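Local coordinates for beta-galactosidase (Bacillus circulans subsp. alkalophilus, PDB 3TTY), which hydrolyses terminal beta-galactosidic bonds, releasing galactose, with a TIM-barrel glycoside hydrolase domain, at residues L379-E382 with L383-G387; A591-L594 with Q595-A599. All blocks are in the same frame, centred on the assembly; numbering follows the deposited sequence.

Contact 1: L379-E382 with L383-G387; sequences LGKE and LQQLG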
loop_
_atom_site.group_PDB
_atom_site.type_symbol
_atom_site.label_atom_id
_atom_site.label_comp_id
_atom_site.label_asym_id
_atom_site.label_seq_id
_atom_site.Cartn_x
_atom_site.Cartn_y
_atom_site.Cartn_z
ATOM N N LEU A 379 -2.460 27.866 -33.211
ATOM C CA LEU A 379 -2.031 26.609 -33.815
ATOM C C LEU A 379 -2.964 26.274 -34.963
ATOM O O LEU A 379 -2.521 25.892 -36.047
ATOM C CB LEU A 379 -2.091 25.486 -32.786
ATOM C CG LEU A 379 -1.165 24.278 -32.872
ATOM C CD1 LEU A 379 -1.852 23.100 -32.179
ATOM C CD2 LEU A 379 -0.768 23.922 -34.291
ATOM N N GLY A 380 -4.263 26.412 -34.719
ATOM C CA GLY A 380 -5.256 26.206 -35.758
ATOM C C GLY A 380 -4.899 26.961 -37.029
ATOM O O GLY A 380 -5.000 26.419 -38.137
ATOM N N LYS A 381 -4.477 28.214 -36.874
ATOM C CA LYS A 381 -4.098 29.028 -38.028
ATOM C C LYS A 381 -2.881 28.473 -38.793
ATOM O O LYS A 381 -2.922 28.345 -40.017
ATOM C CB LYS A 381 -3.862 30.485 -37.612
ATOM C CG LYS A 381 -3.690 31.468 -38.777
ATOM C CD LYS A 381 -3.876 32.909 -38.291
ATOM C CE LYS A 381 -3.681 33.932 -39.405
ATOM N NZ LYS A 381 -3.948 35.324 -38.918
ATOM N N GLU A 382 -1.808 28.159 -38.077
ATOM C CA GLU A 382 -0.627 27.550 -38.697
ATOM C C GLU A 382 -0.978 26.259 -39.451
ATOM O O GLU A 382 -0.546 26.049 -40.582
ATOM C CB GLU A 382 0.449 27.274 -37.638
ATOM C CG GLU A 382 0.977 28.540 -36.969
ATOM C CD GLU A 382 1.942 28.259 -35.838
ATOM O OE1 GLU A 382 2.012 27.099 -35.383
ATOM O OE2 GLU A 382 2.629 29.208 -35.393
ATOM N N LEU A 383 -1.767 25.399 -38.820
ATOM C CA LEU A 383 -2.163 24.153 -39.462
ATOM C C LEU A 383 -2.880 24.419 -40.781
ATOM O O LEU A 383 -2.671 23.709 -41.757
ATOM C CB LEU A 383 -3.023 23.306 -38.534
ATOM C CG LEU A 383 -2.247 22.301 -37.678
ATOM C CD1 LEU A 383 -0.738 22.515 -37.742
ATOM C CD2 LEU A 383 -2.752 22.351 -36.258
ATOM N N GLN A 384 -3.725 25.444 -40.813
ATOM C CA GLN A 384 -4.368 25.828 -42.067
ATOM C C GLN A 384 -3.330 26.257 -43.098
ATOM O O GLN A 384 -3.394 25.849 -44.254
ATOM C CB GLN A 384 -5.389 26.937 -41.837
ATOM C CG GLN A 384 -6.729 26.416 -41.367
ATOM C CD GLN A 384 -7.606 27.514 -40.831
ATOM O OE1 GLN A 384 -7.124 28.597 -40.513
ATOM N NE2 GLN A 384 -8.907 27.242 -40.716
ATOM N N GLN A 385 -2.362 27.056 -42.658
ATOM C CA GLN A 385 -1.326 27.575 -43.540
ATOM C C GLN A 385 -0.390 26.476 -44.056
ATOM O O GLN A 385 0.169 26.600 -45.144
ATOM C CB GLN A 385 -0.525 28.668 -42.829
ATOM C CG GLN A 385 -1.366 29.886 -42.453
ATOM C CD GLN A 385 -0.639 30.860 -41.524
ATOM O OE1 GLN A 385 -1.078 32.000 -41.345
ATOM N NE2 GLN A 385 0.471 30.411 -40.925
ATOM N N LEU A 386 -0.217 25.406 -43.283
ATOM C CA LEU A 386 0.656 24.314 -43.716
ATOM C C LEU A 386 0.034 23.510 -44.845
ATOM O O LEU A 386 0.742 22.944 -45.672
ATOM C CB LEU A 386 1.026 23.392 -42.551
ATOM C CG LEU A 386 1.974 23.958 -41.493
ATOM C CD1 LEU A 386 2.141 22.968 -40.369
ATOM C CD2 LEU A 386 3.329 24.317 -42.102
ATOM N N GLY A 387 -1.293 23.466 -44.885
ATOM C CA GLY A 387 -1.985 22.680 -45.892
ATOM C C GLY A 387 -1.453 21.257 -45.937
ATOM O O GLY A 387 -1.297 20.627 -44.893
#

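Contact 2: A591-L594 with Q595-A599; sequences ADFL and QGLIA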
loop_
_atom_site.group_PDB
_atom_site.type_symbol
_atom_site.label_atom_id
_atom_site.label_comp_id
_atom_site.label_asym_id
_atom_site.label_seq_id
_atom_site.Cartn_x
_atom_site.Cartn_y
_atom_site.Cartn_z
ATOM N N ALA A 591 24.472 7.675 -18.498
ATOM C CA ALA A 591 24.110 8.382 -19.716
ATOM C C ALA A 591 25.324 8.832 -20.516
ATOM O O ALA A 591 25.278 8.900 -21.750
ATOM C CB ALA A 591 23.208 9.582 -19.389
ATOM N N ASP A 592 26.402 9.163 -19.818
ATOM C CA ASP A 592 27.618 9.586 -20.499
ATOM C C ASP A 592 28.181 8.423 -21.319
ATOM O O ASP A 592 28.606 8.612 -22.463
ATOM C CB ASP A 592 28.669 10.114 -19.508
ATOM C CG ASP A 592 28.217 11.382 -18.782
ATOM O OD1 ASP A 592 27.392 12.160 -19.337
ATOM O OD2 ASP A 592 28.694 11.596 -17.644
ATOM N N PHE A 593 28.175 7.223 -20.741
ATOM C CA PHE A 593 28.629 6.050 -21.485
ATOM C C PHE A 593 27.803 5.855 -22.749
ATOM O O PHE A 593 28.354 5.730 -23.842
ATOM C CB PHE A 593 28.580 4.774 -20.642
ATOM C CG PHE A 593 28.970 3.538 -21.412
ATOM C CD1 PHE A 593 30.301 3.151 -21.498
ATOM C CD2 PHE A 593 28.011 2.788 -22.079
ATOM C CE1 PHE A 593 30.663 2.024 -22.206
ATOM C CE2 PHE A 593 28.369 1.664 -22.791
ATOM C CZ PHE A 593 29.702 1.283 -22.854
ATOM N N LEU A 594 26.480 5.834 -22.597
ATOM C CA LEU A 594 25.594 5.653 -23.744
ATOM C C LEU A 594 25.744 6.758 -24.785
ATOM O O LEU A 594 25.599 6.509 -25.981
ATOM C CB LEU A 594 24.136 5.487 -23.306
ATOM C CG LEU A 594 23.831 4.164 -22.586
ATOM C CD1 LEU A 594 22.385 4.137 -22.111
ATOM C CD2 LEU A 594 24.135 2.953 -23.473
ATOM N N GLN A 595 26.043 7.974 -24.336
ATOM C CA GLN A 595 26.366 9.042 -25.272
ATOM C C GLN A 595 27.533 8.624 -26.165
ATOM O O GLN A 595 27.432 8.666 -27.390
ATOM C CB GLN A 595 26.720 10.337 -24.538
ATOM C CG GLN A 595 27.466 11.328 -25.423
ATOM C CD GLN A 595 27.666 12.692 -24.779
ATOM O OE1 GLN A 595 27.534 13.720 -25.444
ATOM N NE2 GLN A 595 27.996 12.710 -23.485
ATOM N N GLY A 596 28.636 8.219 -25.537
ATOM C CA GLY A 596 29.830 7.795 -26.248
ATOM C C GLY A 596 29.610 6.597 -27.153
ATOM O O GLY A 596 30.006 6.613 -28.325
ATOM N N LEU A 597 28.968 5.566 -26.609
ATOM C CA LEU A 597 28.672 4.344 -27.351
ATOM C C LEU A 597 27.894 4.637 -28.628
ATOM O O LEU A 597 28.289 4.236 -29.728
ATOM C CB LEU A 597 27.890 3.363 -26.471
ATOM C CG LEU A 597 27.614 2.001 -27.121
ATOM C CD1 LEU A 597 28.931 1.333 -27.482
ATOM C CD2 LEU A 597 26.769 1.089 -26.229
ATOM N N ILE A 598 26.789 5.351 -28.470
ATOM C CA ILE A 598 25.945 5.746 -29.589
ATOM C C ILE A 598 26.706 6.539 -30.638
ATOM O O ILE A 598 26.580 6.295 -31.837
ATOM C CB ILE A 598 24.790 6.602 -29.080
ATOM C CG1 ILE A 598 23.871 5.740 -28.217
ATOM C CG2 ILE A 598 24.034 7.216 -30.234
ATOM C CD1 ILE A 598 23.334 4.520 -28.928
ATOM N N ALA A 599 27.482 7.511 -30.175
ATOM C CA ALA A 599 28.314 8.313 -31.058
ATOM C C ALA A 599 29.287 7.435 -31.854
ATOM O O ALA A 599 29.476 7.627 -33.063
ATOM C CB ALA A 599 29.072 9.363 -30.245
#

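Contact 1: L379-E382 with L383-G387
Leu-379 and Leu-383, one helical turn apart, press their methyl groups together on the inner side of this helix. The side chains meet at an oblique angle, and CD2 of Leu-379 lies 3.2 Å from CD2 of Leu-383. That is shorter than a normal methyl contact, and the end of Leu-383 is turned to a nearly eclipsed chi2 of 10°, so the exact placement of its methyls is doubtful, though the pairing itself is clear. The backbone beneath is regular: Leu-383 N gives a nearly straight hydrogen bond to Leu-379 O at 2.9 Å, and Leu-386 N reaches Glu-382 O at 2.8 Å. The segment closes helix 371-386, which follows the last strand of the (beta/alpha)8 barrel and packs Leu-379 and Leu-383 against Tyr-11 of strand 10-14, the first strand, and Tyr-332 of helix 326-336. Cutting Leu-383 back to an alanine would probably take the support from CD2 of Leu-379 and open a gap beside Tyr-11 and Tyr-332. On the flank, Glu-382 directs its extended chain to helix 326-336, where OE2 forms a salt bridge with Arg-328 and OE1 a hydrogen bond with Tyr-332. The solvent side is much looser. There the aliphatic part of Lys-381 passes obliquely by the amide of Gln-385, with CG 3.7 Å from Gln-385 OE1, and both residues are exposed. At Gly-387 the chain leaves the helix with positive phi (51°), its N hydrogen-bonded to Gln-384 O at 3.2 Å.

Contact 2: A591-L594 with Q595-A599
Phe-593 and Leu-597 both set CG opposite their own backbone N (chi1 177° and -176°), and this swings the ring and the branched end of the leucine onto the same side of the helix. Leu-597 CD2 then meets ring atom CE2 of Phe-593 at 3.8 Å, approaching obliquely, while Leu-597 CB sits 4.1 Å from the same CE2. Below them Leu-597 N bonds to Phe-593 O at 2.8 Å, almost straight, so backbone and side chains pair the same two residues. This is the first part of helix 591-604 in the trimerisation domain, entered one residue after strand 587-589, the outermost of the mixed sheet within this chain; Asp-590 OD1 accepts a hydrogen bond from Phe-593 N where the helix begins. The ring reaches Leu-537 and Leu-597 reaches Trp-534, both on loops. Leu-594 and Ile-598 instead serve helix 423-435, touching Tyr-430 and Leu-434 respectively. Between these two, Ile-598 N is hydrogen-bonded to Leu-594 O at 3.0 Å, coming in tilted from the carbonyl plane. On the exposed side Gln-595 keeps an extended chain, with its CB 3.3 Å from Asp-592 O.

How the contacts relate
Contact 1 comes first along the chain, near the end of helix 371-386 in the barrel domain, and contact 2 follows some two hundred residues later, at the start of helix 591-604 in the trimerisation domain. Their centres lie 38 Å apart and their nearest atoms about 29 Å, without touching. Each is a turn-to-turn contact in a single helix: contact 1 lies in the helical layer outside the barrel and also reaches the C-terminal range through Leu-386 on Leu-652 and Leu-653, whereas contact 2 joins the helix that follows strand 587-589 to helix 423-435. No other subunit of the assembly touches either, so both are contacts within one chain and neither takes part in the trimer interface.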